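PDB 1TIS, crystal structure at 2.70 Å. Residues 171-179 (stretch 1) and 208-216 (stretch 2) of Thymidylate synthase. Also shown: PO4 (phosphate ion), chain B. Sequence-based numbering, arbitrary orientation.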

# COMPACT_ATOMS: atom_id res chain seq x y z
N LEU A 171 3.76 10.16 7.17
CA LEU A 171 4.09 9.35 6.02
C LEU A 171 3.69 7.93 6.32
O LEU A 171 3.80 7.50 7.47
CB LEU A 171 5.60 9.35 5.71
CG LEU A 171 6.05 8.59 4.42
CD1 LEU A 171 7.30 9.26 3.92
CD2 LEU A 171 6.31 7.12 4.65
N GLN A 172 3.30 7.13 5.34
CA GLN A 172 3.00 5.72 5.55
C GLN A 172 3.52 4.84 4.40
O GLN A 172 3.13 5.02 3.25
CB GLN A 172 1.47 5.55 5.70
CG GLN A 172 1.09 4.10 5.60
CD GLN A 172 -0.36 3.89 5.85
OE1 GLN A 172 -0.67 3.10 6.72
NE2 GLN A 172 -1.30 4.56 5.21
N TRP A 173 4.34 3.86 4.65
CA TRP A 173 4.87 3.02 3.61
C TRP A 173 4.16 1.70 3.60
O TRP A 173 3.53 1.29 4.60
CB TRP A 173 6.40 2.73 3.76
CG TRP A 173 7.00 2.74 5.15
CD1 TRP A 173 6.80 3.72 6.11
CD2 TRP A 173 7.77 1.75 5.63
NE1 TRP A 173 7.42 3.34 7.21
CE2 TRP A 173 8.01 2.17 6.95
CE3 TRP A 173 8.26 0.59 5.10
CZ2 TRP A 173 8.76 1.42 7.82
CZ3 TRP A 173 9.01 -0.16 5.97
CH2 TRP A 173 9.25 0.24 7.29
N TYR A 174 4.21 1.07 2.44
CA TYR A 174 3.75 -0.32 2.38
C TYR A 174 4.99 -1.12 2.00
O TYR A 174 5.76 -0.70 1.12
CB TYR A 174 2.65 -0.44 1.36
CG TYR A 174 2.05 -1.81 1.30
CD1 TYR A 174 2.74 -2.85 0.70
CD2 TYR A 174 0.80 -1.98 1.84
CE1 TYR A 174 2.17 -4.10 0.64
CE2 TYR A 174 0.22 -3.23 1.78
CZ TYR A 174 0.92 -4.26 1.18
OH TYR A 174 0.32 -5.47 1.09
N GLN A 175 5.27 -2.22 2.67
CA GLN A 175 6.44 -3.03 2.36
C GLN A 175 5.94 -4.43 2.08
O GLN A 175 5.14 -4.99 2.84
CB GLN A 175 7.39 -3.04 3.53
CG GLN A 175 8.62 -3.88 3.31
CD GLN A 175 9.88 -3.06 3.43
OE1 GLN A 175 10.56 -2.78 2.44
NE2 GLN A 175 10.26 -2.57 4.59
N ARG A 176 6.40 -4.98 0.97
CA ARG A 176 6.02 -6.28 0.49
C ARG A 176 6.45 -7.42 1.40
O ARG A 176 5.63 -8.29 1.72
CB ARG A 176 6.62 -6.50 -0.87
CG ARG A 176 5.96 -7.63 -1.61
CD ARG A 176 6.75 -7.89 -2.85
NE ARG A 176 8.12 -8.30 -2.63
CZ ARG A 176 9.08 -7.60 -3.22
NH1 ARG A 176 8.80 -6.53 -3.98
NH2 ARG A 176 10.34 -7.96 -3.05
N SER A 177 7.74 -7.49 1.75
CA SER A 177 8.22 -8.54 2.64
C SER A 177 9.18 -7.82 3.58
O SER A 177 9.88 -6.90 3.14
CB SER A 177 8.95 -9.64 1.83
OG SER A 177 8.75 -10.97 2.33
N VAL A 178 9.17 -8.15 4.88
CA VAL A 178 10.10 -7.51 5.79
C VAL A 178 10.82 -8.54 6.61
O VAL A 178 10.24 -9.56 6.96
CB VAL A 178 9.48 -6.59 6.82
CG1 VAL A 178 10.33 -5.33 6.67
CG2 VAL A 178 7.97 -6.35 6.69
N ASP A 179 12.08 -8.29 6.92
CA ASP A 179 12.82 -9.18 7.80
C ASP A 179 12.80 -8.46 9.13
O ASP A 179 13.74 -7.69 9.37
CB ASP A 179 14.27 -9.35 7.28
CG ASP A 179 15.15 -10.32 8.08
OD1 ASP A 179 14.86 -10.56 9.27
OD2 ASP A 179 16.11 -10.85 7.50
N ASP A 208 3.35 11.85 12.38
CA ASP A 208 3.36 10.46 12.77
C ASP A 208 3.92 9.62 11.65
O ASP A 208 3.82 10.05 10.48
CB ASP A 208 1.97 9.97 13.06
CG ASP A 208 1.25 10.60 14.25
OD1 ASP A 208 1.63 11.68 14.74
OD2 ASP A 208 0.26 10.00 14.67
N LEU A 209 4.44 8.43 11.97
CA LEU A 209 5.03 7.53 10.99
C LEU A 209 4.25 6.24 11.05
O LEU A 209 4.26 5.67 12.13
CB LEU A 209 6.49 7.29 11.31
CG LEU A 209 7.33 6.54 10.33
CD1 LEU A 209 7.51 7.31 9.03
CD2 LEU A 209 8.68 6.28 10.99
N ILE A 210 3.59 5.73 10.00
CA ILE A 210 2.77 4.52 10.03
C ILE A 210 3.35 3.54 9.05
O ILE A 210 3.81 3.96 8.01
CB ILE A 210 1.35 4.81 9.62
CG1 ILE A 210 0.80 6.05 10.28
CG2 ILE A 210 0.48 3.68 10.07
CD1 ILE A 210 -0.52 6.40 9.57
N PHE A 211 3.29 2.25 9.26
CA PHE A 211 3.94 1.29 8.37
C PHE A 211 2.97 0.17 8.08
O PHE A 211 2.50 -0.42 9.07
CB PHE A 211 5.21 0.71 9.05
CG PHE A 211 5.58 -0.73 8.69
CD1 PHE A 211 6.13 -1.05 7.47
CD2 PHE A 211 5.36 -1.73 9.61
CE1 PHE A 211 6.45 -2.36 7.17
CE2 PHE A 211 5.68 -3.04 9.31
CZ PHE A 211 6.23 -3.36 8.08
N SER A 212 2.74 -0.16 6.80
CA SER A 212 1.83 -1.24 6.49
C SER A 212 2.65 -2.42 6.04
O SER A 212 3.58 -2.30 5.23
CB SER A 212 0.88 -0.77 5.43
OG SER A 212 0.21 0.42 5.82
N GLY A 213 2.34 -3.61 6.53
CA GLY A 213 3.17 -4.75 6.22
C GLY A 213 2.43 -5.79 5.41
O GLY A 213 1.20 -5.97 5.50
N GLY A 214 3.26 -6.40 4.60
CA GLY A 214 2.82 -7.53 3.84
C GLY A 214 3.36 -8.76 4.54
O GLY A 214 2.94 -9.13 5.65
N ASN A 215 4.31 -9.46 3.95
CA ASN A 215 4.83 -10.61 4.65
C ASN A 215 5.96 -10.27 5.61
O ASN A 215 7.16 -10.31 5.27
CB ASN A 215 5.30 -11.59 3.65
CG ASN A 215 5.41 -12.97 4.24
OD1 ASN A 215 4.65 -13.87 3.89
ND2 ASN A 215 6.36 -13.20 5.13
N THR A 216 5.53 -9.96 6.82
CA THR A 216 6.38 -9.75 8.00
C THR A 216 6.85 -11.13 8.49
O THR A 216 6.10 -12.04 8.87
CB THR A 216 5.55 -9.01 9.08
OG1 THR A 216 5.29 -7.70 8.58
CG2 THR A 216 6.25 -8.91 10.41
P PO4 B . 11.52 -11.03 -1.81
O1 PO4 B . 12.53 -12.21 -2.24
O2 PO4 B . 11.39 -11.12 -0.33
O3 PO4 B . 10.27 -11.38 -2.55
O4 PO4 B . 12.26 -9.86 -2.29

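What forms the apolar centre of the contact? It is the pair of aromatic residues Trp173 and Phe211, which sit directly across from each other on neighbouring parallel strands and point to the same face of the sheet. Their rings meet obliquely, with the planes at 45° and the centroid of the Trp173 six-membered ring 4.5 Å from that of the Phe211 ring; the closest atoms, Trp173 CZ3 and Phe211 CD1, are 3.4 Å apart. Phe211 CB also lies over the Trp173 indole, 4.1 Å from the centroid of the five-membered ring, in a CH-pi contact. Broad, flat side chains suit this position because each can cover much of its neighbour, and both are buried.

How does this face continue beyond the aromatic pair? Toward the start of the strands, Leu171 and Leu209 pair side by side, with Leu171 CB 4.3 Å from Leu209 CD1, extending the buried hydrocarbon surface. Toward the other end, the edge of the Phe211 ring receives Gln175 CB, 3.8 Å from Phe211 CE1, and Val178 CG2, 3.7 Å from Phe211 CZ. Gln175 thus offers aliphatic carbon to the ring, while its amide is satisfied by hydrogen bonds elsewhere in the structure. Gly213, opposite Gln175, adds no side chain to this face; a CB there would be crowded by Thr216 OG1. Thr216 OG1 also packs 3.5 Å from Val178 CG2.

What lies on the other face? Here Gln172 pairs with Ile210 and Tyr174 with Ser212, a more mixed set. The extended Gln172 side chain brings OE1 within 3.6 Å of Ile210 CG2. Gln172 OE1 also comes 3.0 Å from Ser212 OG, but the angle is too poor for a hydrogen bond. The small Ser212 side chain fits beside the tyrosine ring, with its CB 3.8 Å from Tyr174 CD2, and the backbone oxygen Ser212 O lies over one face of that ring.

What ties the backbones together? A parallel ladder joins the strands, its firmer rungs running from Ile210 N to Leu171 O (3.1 Å), from Ser212 N to Trp173 O (2.8 Å) and from Gln175 N to Ser212 O (3.1 Å). The bond from Trp173 N to Ile210 O is weak at 3.4 Å; the same oxygen accepts a CA-H contact from Gln172 CA at 3.1 Å.

How does the contact end at its polar edge? Both stretches turn a corner yet stay in register. Asn215 N donates to Arg176 O at 2.8 Å, and Val178 N to Asn215 O at 3.0 Å. Gly214 suits its place because a CB would point toward the other stretch and clash with Arg176 O. Arg176 instead directs its CA-to-CB bond away from the second stretch, and its NH2 donates a hydrogen bond to O4 of the phosphate ion at 2.8 Å. Beside it, partly exposed Ser177 makes a weak hydrogen bond from OG to Asn215 O, 3.4 Å long.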